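Long-range contact in small S protein (Podospora anserina, PDB 2WVQ), which controls heterokaryon incompatibility, forming the prion of the [het-s] trait and interacting with het-S from incompatible cells to trigger a lethal reaction: residues I125-L133 / E194-L204. The protein carries 2 engineered substitutions. Sequence-based numbering, arbitrary orientation.
Sequences IGRALHRRL and EVEDEASLTIL
Leu129 pushes its CD2 methyl against helix 198-204, 3.4 Å from Ile203 CG2, tighter than usual for two carbons. The same methyl touches the backbone O of Ser200. Leu129 CG rests on CD2 of Leu204, and that methyl also reaches Leu133 CD1, at 4.0 Å. Ile125 is fully extended, with CG1 anti to the backbone N (chi1 -164°). Ile125 CD1 therefore reaches Ala199 CB at 3.6 Å and Ile203 CD1 at 3.7 Å. CG1 of Ile125 packs on the hydroxyl of Ser200. A water donates to both Ile125 O and Ser200 OG, bridging the two segments. Ser200 OG in turn donates to OD1 of Asp197, the N-cap residue, at 2.9 Å. Ser200 N adds a weak capping bond to the same oxygen. At the Arg132 end, a bend at chi3 (-85°) turns the guanidinium alongside Glu194. Arg132 NH2 meets aliphatic Glu194 CG edge-on at 3.4 Å. Glu194 OE2, 4.8 Å from Arg132 NH2, is too far for a salt bridge. Leu129 and Leu133 also touch helix 42-62, and Leu204 helix 213-224. Apolar packing of helical segments 125-133 and 198-204, crossed at -65°, joins helix 124-140 to helix 198-207 near the end of the mainly helical globular (HeLo) domain.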
ATOM      1  N   ILE A 125      -9.557  25.866  17.980  1.00 35.07           N
ATOM      2  CA  ILE A 125      -8.548  26.284  17.021  1.00 33.89           C
ATOM      3  C   ILE A 125      -8.353  25.242  15.901  1.00 33.21           C
ATOM      4  O   ILE A 125      -8.308  25.583  14.718  1.00 32.71           O
ATOM      5  CB  ILE A 125      -7.209  26.581  17.740  1.00 34.15           C
ATOM      6  CG1 ILE A 125      -6.265  27.380  16.840  1.00 33.40           C
ATOM      7  CG2 ILE A 125      -6.572  25.287  18.309  1.00 32.85           C
ATOM      8  CD1 ILE A 125      -4.939  27.687  17.502  1.00 34.69           C
ATOM      9  N   GLY A 126      -8.241  23.976  16.288  1.00 32.60           N
ATOM     10  CA  GLY A 126      -8.106  22.880  15.341  1.00 31.21           C
ATOM     11  C   GLY A 126      -9.385  22.623  14.601  1.00 31.72           C
ATOM     12  O   GLY A 126      -9.360  22.321  13.399  1.00 32.16           O
ATOM     13  N   ARG A 127     -10.517  22.742  15.286  1.00 31.06           N
ATOM     14  CA  ARG A 127     -11.757  22.562  14.576  1.00 32.82           C
ATOM     15  C   ARG A 127     -11.938  23.642  13.451  1.00 32.54           C
ATOM     16  O   ARG A 127     -12.382  23.303  12.366  1.00 33.64           O
ATOM     17  CB  ARG A 127     -12.936  22.443  15.530  1.00 31.61           C
ATOM     18  CG  ARG A 127     -14.309  22.390  14.850  1.00 34.24           C
ATOM     19  CD  ARG A 127     -15.479  22.620  15.813  1.00 35.43           C
ATOM     20  NE  ARG A 127     -15.322  21.868  17.049  1.00 41.46           N
ATOM     21  CZ  ARG A 127     -15.094  22.402  18.241  1.00 41.66           C
ATOM     22  NH1 ARG A 127     -15.017  23.713  18.399  1.00 43.29           N
ATOM     23  NH2 ARG A 127     -14.949  21.611  19.288  1.00 43.93           N
ATOM     24  N   ALA A 128     -11.555  24.897  13.702  1.00 32.85           N
ATOM     25  CA  ALA A 128     -11.622  25.965  12.682  1.00 32.75           C
ATOM     26  C   ALA A 128     -10.699  25.693  11.473  1.00 32.80           C
ATOM     27  O   ALA A 128     -11.083  25.941  10.320  1.00 32.25           O
ATOM     28  CB  ALA A 128     -11.331  27.318  13.286  1.00 32.51           C
ATOM     29  N   LEU A 129      -9.485  25.197  11.752  1.00 32.48           N
ATOM     30  CA  LEU A 129      -8.544  24.797  10.712  1.00 32.58           C
ATOM     31  C   LEU A 129      -9.123  23.648   9.868  1.00 33.41           C
ATOM     32  O   LEU A 129      -9.100  23.712   8.636  1.00 33.00           O
ATOM     33  CB  LEU A 129      -7.173  24.447  11.300  1.00 32.50           C
ATOM     34  CG  LEU A 129      -5.940  25.313  10.989  1.00 33.07           C
ATOM     35  CD1 LEU A 129      -6.296  26.707  10.465  1.00 34.18           C
ATOM     36  CD2 LEU A 129      -4.929  25.401  12.151  1.00 32.45           C
ATOM     37  N   HIS A 130      -9.687  22.646  10.540  1.00 32.91           N
ATOM     38  CA  HIS A 130     -10.323  21.498   9.894  1.00 33.05           C
ATOM     39  C   HIS A 130     -11.411  21.981   8.930  1.00 33.59           C
ATOM     40  O   HIS A 130     -11.386  21.651   7.739  1.00 33.14           O
ATOM     41  CB  HIS A 130     -10.881  20.537  10.951  1.00 31.62           C
ATOM     42  CG  HIS A 130     -11.689  19.406  10.385  1.00 31.41           C
ATOM     43  ND1 HIS A 130     -11.140  18.387   9.625  1.00 27.32           N
ATOM     44  CD2 HIS A 130     -13.013  19.141  10.472  1.00 29.74           C
ATOM     45  CE1 HIS A 130     -12.100  17.559   9.255  1.00 26.56           C
ATOM     46  NE2 HIS A 130     -13.247  17.997   9.754  1.00 29.80           N
ATOM     47  N   ARG A 131     -12.319  22.811   9.437  1.00 34.27           N
ATOM     48  CA  ARG A 131     -13.380  23.372   8.606  1.00 35.33           C
ATOM     49  C   ARG A 131     -12.889  24.260   7.457  1.00 34.78           C
ATOM     50  O   ARG A 131     -13.392  24.129   6.355  1.00 34.32           O
ATOM     51  CB  ARG A 131     -14.457  24.022   9.461  1.00 35.95           C
ATOM     52  CG  ARG A 131     -15.231  22.970  10.200  1.00 38.23           C
ATOM     53  CD  ARG A 131     -15.864  23.492  11.456  1.00 40.91           C
ATOM     54  NE  ARG A 131     -16.656  22.415  12.050  1.00 44.05           N
ATOM     55  CZ  ARG A 131     -17.585  22.562  12.995  1.00 43.84           C
ATOM     56  NH1 ARG A 131     -17.859  23.757  13.507  1.00 43.33           N
ATOM     57  NH2 ARG A 131     -18.223  21.486  13.444  1.00 44.35           N
ATOM     58  N   ARG A 132     -11.888  25.108   7.711  1.00 34.47           N
ATOM     59  CA  ARG A 132     -11.236  25.924   6.669  1.00 35.24           C
ATOM     60  C   ARG A 132     -10.577  25.069   5.563  1.00 34.69           C
ATOM     61  O   ARG A 132     -10.760  25.328   4.376  1.00 33.77           O
ATOM     62  CB  ARG A 132     -10.205  26.878   7.305  1.00 35.27           C
ATOM     63  CG  ARG A 132      -9.233  27.533   6.314  1.00 38.18           C
ATOM     64  CD  ARG A 132      -8.504  28.726   6.929  1.00 37.39           C
ATOM     65  NE  ARG A 132      -9.300  29.948   6.816  1.00 47.00           N
ATOM     66  CZ  ARG A 132     -10.018  30.488   7.800  1.00 48.79           C
ATOM     67  NH1 ARG A 132     -10.045  29.930   9.008  1.00 49.96           N
ATOM     68  NH2 ARG A 132     -10.712  31.601   7.574  1.00 48.58           N
ATOM     69  N   LEU A 133      -9.803  24.059   5.959  1.00 33.06           N
ATOM     70  CA  LEU A 133      -9.140  23.165   5.006  1.00 33.86           C
ATOM     71  C   LEU A 133     -10.127  22.344   4.201  1.00 33.03           C
ATOM     72  O   LEU A 133      -9.955  22.149   2.986  1.00 33.99           O
ATOM     73  CB  LEU A 133      -8.134  22.259   5.726  1.00 32.80           C
ATOM     74  CG  LEU A 133      -6.610  22.378   5.809  1.00 34.81           C
ATOM     75  CD1 LEU A 133      -5.960  23.695   5.462  1.00 34.07           C
ATOM     76  CD2 LEU A 133      -6.178  21.922   7.208  1.00 32.30           C
ATOM     77  N   GLU A 194      -6.631  34.044   4.421  1.00 48.81           N
ATOM     78  CA  GLU A 194      -7.715  34.332   5.366  1.00 48.87           C
ATOM     79  C   GLU A 194      -7.333  34.029   6.819  1.00 49.20           C
ATOM     80  O   GLU A 194      -7.984  34.493   7.767  1.00 49.45           O
ATOM     81  CB  GLU A 194      -8.977  33.584   4.963  1.00 48.67           C
ATOM     82  CG  GLU A 194     -10.249  34.192   5.487  1.00 49.37           C
ATOM     83  CD  GLU A 194     -11.294  34.350   4.408  1.00 50.33           C
ATOM     84  OE1 GLU A 194     -11.099  33.796   3.302  1.00 50.89           O
ATOM     85  OE2 GLU A 194     -12.308  35.037   4.666  1.00 49.85           O
ATOM     86  N   VAL A 195      -6.267  33.262   6.996  1.00 49.51           N
ATOM     87  CA  VAL A 195      -5.839  32.875   8.334  1.00 49.85           C
ATOM     88  C   VAL A 195      -4.815  33.888   8.865  1.00 49.93           C
ATOM     89  O   VAL A 195      -3.671  33.949   8.406  1.00 49.70           O
ATOM     90  CB  VAL A 195      -5.415  31.359   8.403  1.00 49.73           C
ATOM     91  CG1 VAL A 195      -4.349  31.020   7.395  1.00 51.19           C
ATOM     92  CG2 VAL A 195      -4.986  30.953   9.795  1.00 50.00           C
ATOM     93  N   GLU A 196      -5.259  34.691   9.833  1.00 50.22           N
ATOM     94  CA  GLU A 196      -4.497  35.864  10.265  1.00 50.72           C
ATOM     95  C   GLU A 196      -3.639  35.637  11.504  1.00 50.80           C
ATOM     96  O   GLU A 196      -2.604  36.313  11.694  1.00 50.96           O
ATOM     97  CB  GLU A 196      -5.431  37.065  10.487  1.00 50.88           C
ATOM     98  CG  GLU A 196      -6.167  37.545   9.229  1.00 52.78           C
ATOM     99  CD  GLU A 196      -5.232  37.861   8.044  1.00 55.73           C
ATOM    100  OE1 GLU A 196      -5.751  38.165   6.938  1.00 55.80           O
ATOM    101  OE2 GLU A 196      -3.987  37.804   8.210  1.00 56.98           O
ATOM    102  N   ASP A 197      -4.072  34.692  12.347  1.00 50.56           N
ATOM    103  CA  ASP A 197      -3.459  34.537  13.675  1.00 50.32           C
ATOM    104  C   ASP A 197      -2.248  33.601  13.634  1.00 50.27           C
ATOM    105  O   ASP A 197      -2.302  32.510  13.034  1.00 49.98           O
ATOM    106  CB  ASP A 197      -4.497  34.048  14.701  1.00 50.16           C
ATOM    107  CG  ASP A 197      -5.249  32.787  14.236  1.00 50.05           C
ATOM    108  OD1 ASP A 197      -5.416  31.863  15.072  1.00 50.25           O
ATOM    109  OD2 ASP A 197      -5.677  32.720  13.057  1.00 47.74           O
ATOM    110  N   GLU A 198      -1.162  34.047  14.271  1.00 49.98           N
ATOM    111  CA  GLU A 198       0.080  33.283  14.374  1.00 50.32           C
ATOM    112  C   GLU A 198      -0.157  31.852  14.882  1.00 49.96           C
ATOM    113  O   GLU A 198       0.492  30.859  14.311  1.00 49.95           O
ATOM    114  CB  GLU A 198       1.065  34.009  15.287  1.00 51.16           C
ATOM    115  CG  GLU A 198       2.525  33.643  15.065  1.00 53.64           C
ATOM    116  CD  GLU A 198       2.952  32.414  15.866  1.00 55.91           C
ATOM    117  OE1 GLU A 198       3.062  32.526  17.110  1.00 57.19           O
ATOM    118  OE2 GLU A 198       3.173  31.329  15.246  1.00 58.22           O
ATOM    119  N   ALA A 199      -1.043  31.693  15.926  1.00 49.55           N
ATOM    120  CA  ALA A 199      -1.387  30.353  16.461  1.00 49.15           C
ATOM    121  C   ALA A 199      -1.688  29.402  15.345  1.00 48.68           C
ATOM    122  O   ALA A 199      -0.939  28.428  15.124  1.00 49.15           O
ATOM    123  CB  ALA A 199      -2.567  30.441  17.424  1.00 48.97           C
ATOM    124  N   SER A 200      -2.772  29.682  14.613  1.00 47.85           N
ATOM    125  CA  SER A 200      -3.229  28.788  13.551  1.00 46.76           C
ATOM    126  C   SER A 200      -2.196  28.570  12.440  1.00 46.26           C
ATOM    127  O   SER A 200      -2.116  27.455  11.872  1.00 46.78           O
ATOM    128  CB  SER A 200      -4.563  29.288  12.962  1.00 46.72           C
ATOM    129  OG  SER A 200      -5.605  29.208  13.929  1.00 45.44           O
ATOM    130  N   LEU A 201      -1.402  29.603  12.131  1.00 45.38           N
ATOM    131  CA  LEU A 201      -0.386  29.517  11.067  1.00 44.44           C
ATOM    132  C   LEU A 201       0.798  28.604  11.429  1.00 44.44           C
ATOM    133  O   LEU A 201       1.309  27.862  10.575  1.00 44.14           O
ATOM    134  CB  LEU A 201       0.104  30.901  10.655  1.00 44.03           C
ATOM    135  CG  LEU A 201      -0.861  31.862   9.950  1.00 43.56           C
ATOM    136  CD1 LEU A 201      -0.391  33.319  10.078  1.00 43.17           C
ATOM    137  CD2 LEU A 201      -1.043  31.511   8.479  1.00 43.26           C
ATOM    138  N   THR A 202       1.216  28.651  12.692  1.00 44.02           N
ATOM    139  CA  THR A 202       2.251  27.750  13.227  1.00 43.86           C
ATOM    140  C   THR A 202       1.799  26.300  13.146  1.00 42.98           C
ATOM    141  O   THR A 202       2.592  25.416  12.828  1.00 43.54           O
ATOM    142  CB  THR A 202       2.554  28.058  14.698  1.00 43.36           C
ATOM    143  OG1 THR A 202       2.733  29.465  14.844  1.00 45.24           O
ATOM    144  CG2 THR A 202       3.822  27.324  15.166  1.00 43.41           C
ATOM    145  N   ILE A 203       0.522  26.074  13.443  1.00 42.42           N
ATOM    146  CA  ILE A 203      -0.103  24.746  13.351  1.00 42.33           C
ATOM    147  C   ILE A 203      -0.063  24.173  11.921  1.00 42.84           C
ATOM    148  O   ILE A 203       0.266  22.990  11.716  1.00 43.09           O
ATOM    149  CB  ILE A 203      -1.566  24.755  13.929  1.00 42.01           C
ATOM    150  CG1 ILE A 203      -1.523  24.853  15.461  1.00 42.11           C
ATOM    151  CG2 ILE A 203      -2.377  23.489  13.454  1.00 41.32           C
ATOM    152  CD1 ILE A 203      -2.887  24.962  16.119  1.00 42.18           C
ATOM    153  N   LEU A 204      -0.393  25.006  10.936  1.00 43.06           N
ATOM    154  CA  LEU A 204      -0.302  24.603   9.513  1.00 43.18           C
ATOM    155  C   LEU A 204       1.157  24.375   9.072  1.00 43.02           C
ATOM    156  O   LEU A 204       1.456  23.375   8.454  1.00 43.24           O
ATOM    157  CB  LEU A 204      -0.964  25.652   8.597  1.00 43.20           C
ATOM    158  CG  LEU A 204      -2.464  25.913   8.679  1.00 42.29           C
ATOM    159  CD1 LEU A 204      -2.780  27.081   7.739  1.00 43.60           C
ATOM    160  CD2 LEU A 204      -3.286  24.649   8.278  1.00 44.13           C
TER
HETATM  161  O   HOH W   1      -8.121  28.130  13.622  1.00 36.95           O